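Local coordinates for protein CHAD domain (Ricinus communis, PDB 6QV5) that probably binds inorganic polyphosphate through its all-helical, four-helix-bundle CHAD fold, and also carries a zinc ion, at residues A78-L84 with T155-W159; D86-L91 with R148-M153. All coordinates share one frame; numbering follows the deposited sequence.

Interaction 1 (A78-L84 with T155-W159); sequences APCPPAL and TLGAW
Trp159 meets the run Ala78 to Pro81, the proline-rich lead-in to helix 82-108, in a helical bundle of the CHAD fold. Pro81, the N-cap residue of that helix, brings its CD over one face of the indole. This is a CH-pi contact, with CD 3.8 Å from the centroid of the five-membered ring of Trp159. The sulfur of Cys80 sits over the six-membered ring, SG 4.5 Å from its centroid and 10° off the normal. Cys80 CA lies obliquely to the ring, 3.7 Å from Trp159 CZ2. At the rim, Ala78 O comes in near the ring plane. Trp159 reaches the turn because CG is anti to the backbone N (chi1 169°).

The second cluster is aliphatic. Leu84 CD1 meets Leu156 CD2 as the two side chains pass in opposite directions. Cys80 SG also touches Leu156 CD2, so sulfur links the two clusters. Leu71 and Leu67 of helix 54-73 and Leu34 and Leu38 of helix 26-42 pack against Trp159 and Leu156. Thr155 OG1 is bonded back to Arg151 O, and its carbon side faces Leu84: CD2 of Leu84 is 3.8 Å from both CB and CG2 of Thr155.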
loop_
_atom_site.group_PDB
_atom_site.type_symbol
_atom_site.label_atom_id
_atom_site.label_comp_id
_atom_site.label_asym_id
_atom_site.label_seq_id
_atom_site.Cartn_x
_atom_site.Cartn_y
_atom_site.Cartn_z
ATOM N N ALA A 78 4.302 14.979 15.527
ATOM C CA ALA A 78 3.643 15.925 14.630
ATOM C C ALA A 78 2.273 15.385 14.161
ATOM O O ALA A 78 2.206 14.685 13.146
ATOM C CB ALA A 78 4.543 16.215 13.434
ATOM N N PRO A 79 1.167 15.682 14.886
ATOM C CA PRO A 79 -0.144 15.176 14.443
ATOM C C PRO A 79 -0.704 15.960 13.259
ATOM O O PRO A 79 -0.778 17.190 13.300
ATOM C CB PRO A 79 -1.017 15.273 15.697
ATOM C CG PRO A 79 -0.383 16.326 16.535
ATOM C CD PRO A 79 1.051 16.497 16.115
ATOM N N CYS A 80 -1.062 15.232 12.189
ATOM C CA CYS A 80 -1.613 15.782 10.951
ATOM C C CYS A 80 -3.038 16.313 11.183
ATOM O O CYS A 80 -3.839 15.601 11.799
ATOM C CB CYS A 80 -1.579 14.731 9.844
ATOM S SG CYS A 80 -1.897 15.381 8.183
ATOM N N PRO A 81 -3.380 17.544 10.710
ATOM C CA PRO A 81 -4.748 18.065 10.917
ATOM C C PRO A 81 -5.845 17.130 10.388
ATOM O O PRO A 81 -5.642 16.506 9.343
ATOM C CB PRO A 81 -4.738 19.404 10.172
ATOM C CG PRO A 81 -3.313 19.801 10.122
ATOM C CD PRO A 81 -2.548 18.521 9.977
ATOM N N PRO A 82 -6.992 16.992 11.106
ATOM C CA PRO A 82 -8.050 16.066 10.651
ATOM C C PRO A 82 -8.597 16.319 9.247
ATOM O O PRO A 82 -8.965 15.357 8.575
ATOM C CB PRO A 82 -9.138 16.207 11.722
ATOM C CG PRO A 82 -8.860 17.513 12.389
ATOM C CD PRO A 82 -7.371 17.646 12.375
ATOM N N ALA A 83 -8.633 17.595 8.805
ATOM C CA ALA A 83 -9.105 17.997 7.475
ATOM C C ALA A 83 -8.233 17.400 6.364
ATOM O O ALA A 83 -8.772 16.945 5.352
ATOM C CB ALA A 83 -9.141 19.512 7.363
ATOM N N LEU A 84 -6.893 17.375 6.568
ATOM C CA LEU A 84 -5.934 16.807 5.615
ATOM C C LEU A 84 -6.058 15.288 5.566
ATOM O O LEU A 84 -6.024 14.715 4.476
ATOM C CB LEU A 84 -4.487 17.215 5.950
ATOM C CG LEU A 84 -4.071 18.654 5.630
ATOM C CD1 LEU A 84 -2.717 18.966 6.227
ATOM C CD2 LEU A 84 -4.021 18.901 4.132
ATOM N N THR A 155 -1.260 22.165 0.898
ATOM C CA THR A 155 -1.474 22.302 2.346
ATOM C C THR A 155 -0.598 21.309 3.130
ATOM O O THR A 155 -0.084 21.678 4.187
ATOM C CB THR A 155 -2.973 22.234 2.701
ATOM O OG1 THR A 155 -3.703 23.085 1.816
ATOM C CG2 THR A 155 -3.264 22.660 4.137
ATOM N N LEU A 156 -0.401 20.075 2.602
ATOM C CA LEU A 156 0.452 19.057 3.232
ATOM C C LEU A 156 1.912 19.508 3.259
ATOM O O LEU A 156 2.564 19.390 4.296
ATOM C CB LEU A 156 0.341 17.693 2.525
ATOM C CG LEU A 156 -0.636 16.672 3.109
ATOM C CD1 LEU A 156 -0.784 15.491 2.175
ATOM C CD2 LEU A 156 -0.180 16.174 4.482
ATOM N N GLY A 157 2.389 20.032 2.126
ATOM C CA GLY A 157 3.743 20.547 1.956
ATOM C C GLY A 157 4.030 21.736 2.851
ATOM O O GLY A 157 5.114 21.825 3.433
ATOM N N ALA A 158 3.038 22.643 2.986
ATOM C CA ALA A 158 3.108 23.838 3.831
ATOM C C ALA A 158 3.149 23.457 5.314
ATOM O O ALA A 158 3.900 24.067 6.077
ATOM C CB ALA A 158 1.919 24.746 3.555
ATOM N N TRP A 159 2.350 22.444 5.711
ATOM C CA TRP A 159 2.286 21.928 7.079
ATOM C C TRP A 159 3.594 21.212 7.430
ATOM O O TRP A 159 4.103 21.391 8.536
ATOM C CB TRP A 159 1.069 20.998 7.251
ATOM C CG TRP A 159 1.059 20.229 8.538
ATOM C CD1 TRP A 159 0.636 20.671 9.756
ATOM C CD2 TRP A 159 1.515 18.885 8.733
ATOM N NE1 TRP A 159 0.799 19.684 10.701
ATOM C CE2 TRP A 159 1.342 18.577 10.101
ATOM C CE3 TRP A 159 2.071 17.911 7.885
ATOM C CZ2 TRP A 159 1.700 17.336 10.640
ATOM C CZ3 TRP A 159 2.421 16.682 8.420
ATOM C CH2 TRP A 159 2.228 16.400 9.779
#

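Interaction 2 (D86-L91 with R148-M153); sequences DDISWL and RYTRLM
Arg148 binds Asp87 and at the same time lies flat on Trp90. This is a helix-helix contact of the CHAD helical bundle, with a polar and aromatic rim over an apolar core. The axes of segments 86-91 and 148-153 cross at -128° and come within 10.4 Å.

The polar part is a salt bridge gripped side-on. NE and NH2 of Arg148 both donate to one oxygen, OD1 of Asp87. The NE bond to OD1 is 2.8 Å and the straighter of the two; the NH2 bond to OD1 is 3.1 Å and more bent. OD1 lies in the guanidinium plane, but the carboxylate is turned 85° to that plane. NH2 meets the anti lone pair of OD1, while NE approaches on the anti side from out of the carboxylate plane. The two bonds would restrict rotation of the guanidinium.

The aromatic part is a stack with cation-pi character. The guanidinium covers the five-membered ring of Trp90, with planes 10° apart and Arg148 CZ 3.8 Å from that ring's centroid. Arg148 CD sits over the six-membered ring, 3.6 Å from its centroid. Extension of the arginine chain from CG to NE carries its methylenes and charged end along the same indole face.

The apolar part lies deeper. Leu152 CD1 touches Asp87 CB at 3.7 Å and also meets Ile88 CG1. Leu91 CD1 is 3.7 Å from Tyr149 CD1, obliquely to the ring. Leu91 CD2 reaches Met153 CE at 3.9 Å, and the Met153 chain bends to bring that methyl in.

Other helices close the surroundings. Leu144 of helix 122-145 packs on Leu91 and Tyr149, and Ala143 on Trp90. Tyr149 also touches Met60 of helix 54-73 and Ile41 of helix 26-42, and its OH is hydrogen-bonded to Glu45.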
loop_
_atom_site.group_PDB
_atom_site.type_symbol
_atom_site.label_atom_id
_atom_site.label_comp_id
_atom_site.label_asym_id
_atom_site.label_seq_id
_atom_site.Cartn_x
_atom_site.Cartn_y
_atom_site.Cartn_z
ATOM N N ASP A 86 -8.719 13.512 6.090
ATOM C CA ASP A 86 -9.964 13.190 5.386
ATOM C C ASP A 86 -9.729 13.203 3.872
ATOM O O ASP A 86 -10.261 12.346 3.165
ATOM C CB ASP A 86 -11.084 14.183 5.756
ATOM C CG ASP A 86 -11.551 14.152 7.204
ATOM O OD1 ASP A 86 -11.306 13.132 7.891
ATOM O OD2 ASP A 86 -12.172 15.142 7.647
ATOM N N ASP A 87 -8.923 14.172 3.385
ATOM C CA ASP A 87 -8.580 14.321 1.969
ATOM C C ASP A 87 -7.598 13.240 1.498
ATOM O O ASP A 87 -7.658 12.838 0.335
ATOM C CB ASP A 87 -8.043 15.731 1.674
ATOM C CG ASP A 87 -9.006 16.865 1.977
ATOM O OD1 ASP A 87 -10.207 16.735 1.643
ATOM O OD2 ASP A 87 -8.557 17.893 2.525
ATOM N N ILE A 88 -6.704 12.769 2.399
ATOM C CA ILE A 88 -5.740 11.693 2.121
ATOM C C ILE A 88 -6.521 10.378 1.959
ATOM O O ILE A 88 -6.234 9.602 1.044
ATOM C CB ILE A 88 -4.621 11.623 3.208
ATOM C CG1 ILE A 88 -3.656 12.822 3.075
ATOM C CG2 ILE A 88 -3.839 10.293 3.158
ATOM C CD1 ILE A 88 -2.996 13.268 4.370
ATOM N N SER A 89 -7.541 10.171 2.821
ATOM C CA SER A 89 -8.435 9.012 2.795
ATOM C C SER A 89 -9.270 9.002 1.512
ATOM O O SER A 89 -9.495 7.933 0.946
ATOM C CB SER A 89 -9.338 9.000 4.025
ATOM O OG SER A 89 -8.572 8.853 5.210
ATOM N N TRP A 90 -9.691 10.197 1.041
ATOM C CA TRP A 90 -10.449 10.386 -0.198
ATOM C C TRP A 90 -9.571 10.031 -1.406
ATOM O O TRP A 90 -10.025 9.303 -2.287
ATOM C CB TRP A 90 -10.995 11.827 -0.291
ATOM C CG TRP A 90 -11.356 12.270 -1.679
ATOM C CD1 TRP A 90 -12.472 11.932 -2.385
ATOM C CD2 TRP A 90 -10.582 13.124 -2.532
ATOM N NE1 TRP A 90 -12.444 12.525 -3.628
ATOM C CE2 TRP A 90 -11.294 13.261 -3.745
ATOM C CE3 TRP A 90 -9.347 13.782 -2.393
ATOM C CZ2 TRP A 90 -10.818 14.039 -4.807
ATOM C CZ3 TRP A 90 -8.875 14.547 -3.448
ATOM C CH2 TRP A 90 -9.609 14.674 -4.635
ATOM N N LEU A 91 -8.315 10.531 -1.428
ATOM C CA LEU A 91 -7.331 10.275 -2.486
ATOM C C LEU A 91 -6.961 8.783 -2.555
ATOM O O LEU A 91 -6.820 8.240 -3.654
ATOM C CB LEU A 91 -6.080 11.157 -2.277
ATOM C CG LEU A 91 -4.913 11.022 -3.271
ATOM C CD1 LEU A 91 -5.324 11.411 -4.682
ATOM C CD2 LEU A 91 -3.730 11.856 -2.831
ATOM N N ARG A 148 -9.582 19.969 -5.061
ATOM C CA ARG A 148 -9.436 19.256 -3.789
ATOM C C ARG A 148 -8.063 18.572 -3.674
ATOM O O ARG A 148 -7.467 18.589 -2.595
ATOM C CB ARG A 148 -10.571 18.231 -3.600
ATOM C CG ARG A 148 -10.715 17.744 -2.161
ATOM C CD ARG A 148 -11.749 16.650 -2.002
ATOM N NE ARG A 148 -11.741 16.122 -0.636
ATOM C CZ ARG A 148 -12.594 15.215 -0.171
ATOM N NH1 ARG A 148 -13.544 14.721 -0.956
ATOM N NH2 ARG A 148 -12.506 14.797 1.085
ATOM N N TYR A 149 -7.563 17.990 -4.785
ATOM C CA TYR A 149 -6.266 17.316 -4.814
ATOM C C TYR A 149 -5.089 18.290 -4.713
ATOM O O TYR A 149 -4.208 18.087 -3.873
ATOM C CB TYR A 149 -6.127 16.409 -6.054
ATOM C CG TYR A 149 -4.732 15.846 -6.227
ATOM C CD1 TYR A 149 -4.250 14.851 -5.381
ATOM C CD2 TYR A 149 -3.874 16.344 -7.204
ATOM C CE1 TYR A 149 -2.958 14.349 -5.517
ATOM C CE2 TYR A 149 -2.581 15.849 -7.350
ATOM C CZ TYR A 149 -2.128 14.849 -6.506
ATOM O OH TYR A 149 -0.853 14.359 -6.637
ATOM N N THR A 150 -5.053 19.313 -5.594
ATOM C CA THR A 150 -3.981 20.312 -5.650
ATOM C C THR A 150 -3.868 21.106 -4.348
ATOM O O THR A 150 -2.749 21.403 -3.926
ATOM C CB THR A 150 -4.106 21.205 -6.886
ATOM O OG1 THR A 150 -5.431 21.727 -6.958
ATOM C CG2 THR A 150 -3.758 20.466 -8.175
ATOM N N ARG A 151 -5.013 21.406 -3.693
ATOM C CA ARG A 151 -5.033 22.104 -2.404
ATOM C C ARG A 151 -4.429 21.223 -1.316
ATOM O O ARG A 151 -3.649 21.720 -0.509
ATOM C CB ARG A 151 -6.450 22.560 -2.014
ATOM C CG ARG A 151 -6.892 23.826 -2.728
ATOM C CD ARG A 151 -8.196 24.379 -2.188
ATOM N NE ARG A 151 -7.986 25.207 -0.999
ATOM C CZ ARG A 151 -8.926 25.951 -0.424
ATOM N NH1 ARG A 151 -8.642 26.675 0.650
ATOM N NH2 ARG A 151 -10.156 25.981 -0.922
ATOM N N LEU A 152 -4.746 19.912 -1.330
ATOM C CA LEU A 152 -4.233 18.919 -0.381
ATOM C C LEU A 152 -2.705 18.813 -0.434
ATOM O O LEU A 152 -2.067 18.870 0.616
ATOM C CB LEU A 152 -4.905 17.543 -0.613
ATOM C CG LEU A 152 -4.246 16.294 0.001
ATOM C CD1 LEU A 152 -4.427 16.249 1.510
ATOM C CD2 LEU A 152 -4.795 15.029 -0.626
ATOM N N MET A 153 -2.128 18.674 -1.649
ATOM C CA MET A 153 -0.680 18.560 -1.874
ATOM C C MET A 153 0.063 19.813 -1.416
ATOM O O MET A 153 1.163 19.713 -0.869
ATOM C CB MET A 153 -0.370 18.271 -3.355
ATOM C CG MET A 153 -0.848 16.918 -3.838
ATOM S SD MET A 153 0.071 15.516 -3.153
ATOM C CE MET A 153 -1.211 14.741 -2.204
#

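In the fold
Both interactions use helices 82-108 and 147-163, interaction 1 largely through the loop that leads into the first. Their centres are about 10 Å apart. Along the chain the order is 78-84, 86-91, 148-153, 155-159, so the segments of interaction 2 fall between those of interaction 1. Facing residues run in opposite order along the two helices, though the helices are well inclined to each other. The two sites touch: Leu84 O is 3.7 Å from Leu152 CD1, and Leu156 CD1 is 3.8 Å from Ile88 CD1. They therefore form one continuous interface. Helices 26-42 and 54-73 pack against both parts, consistent with a four-helix bundle within the CHAD domain. Both lie away from the zinc site of His52 and His138.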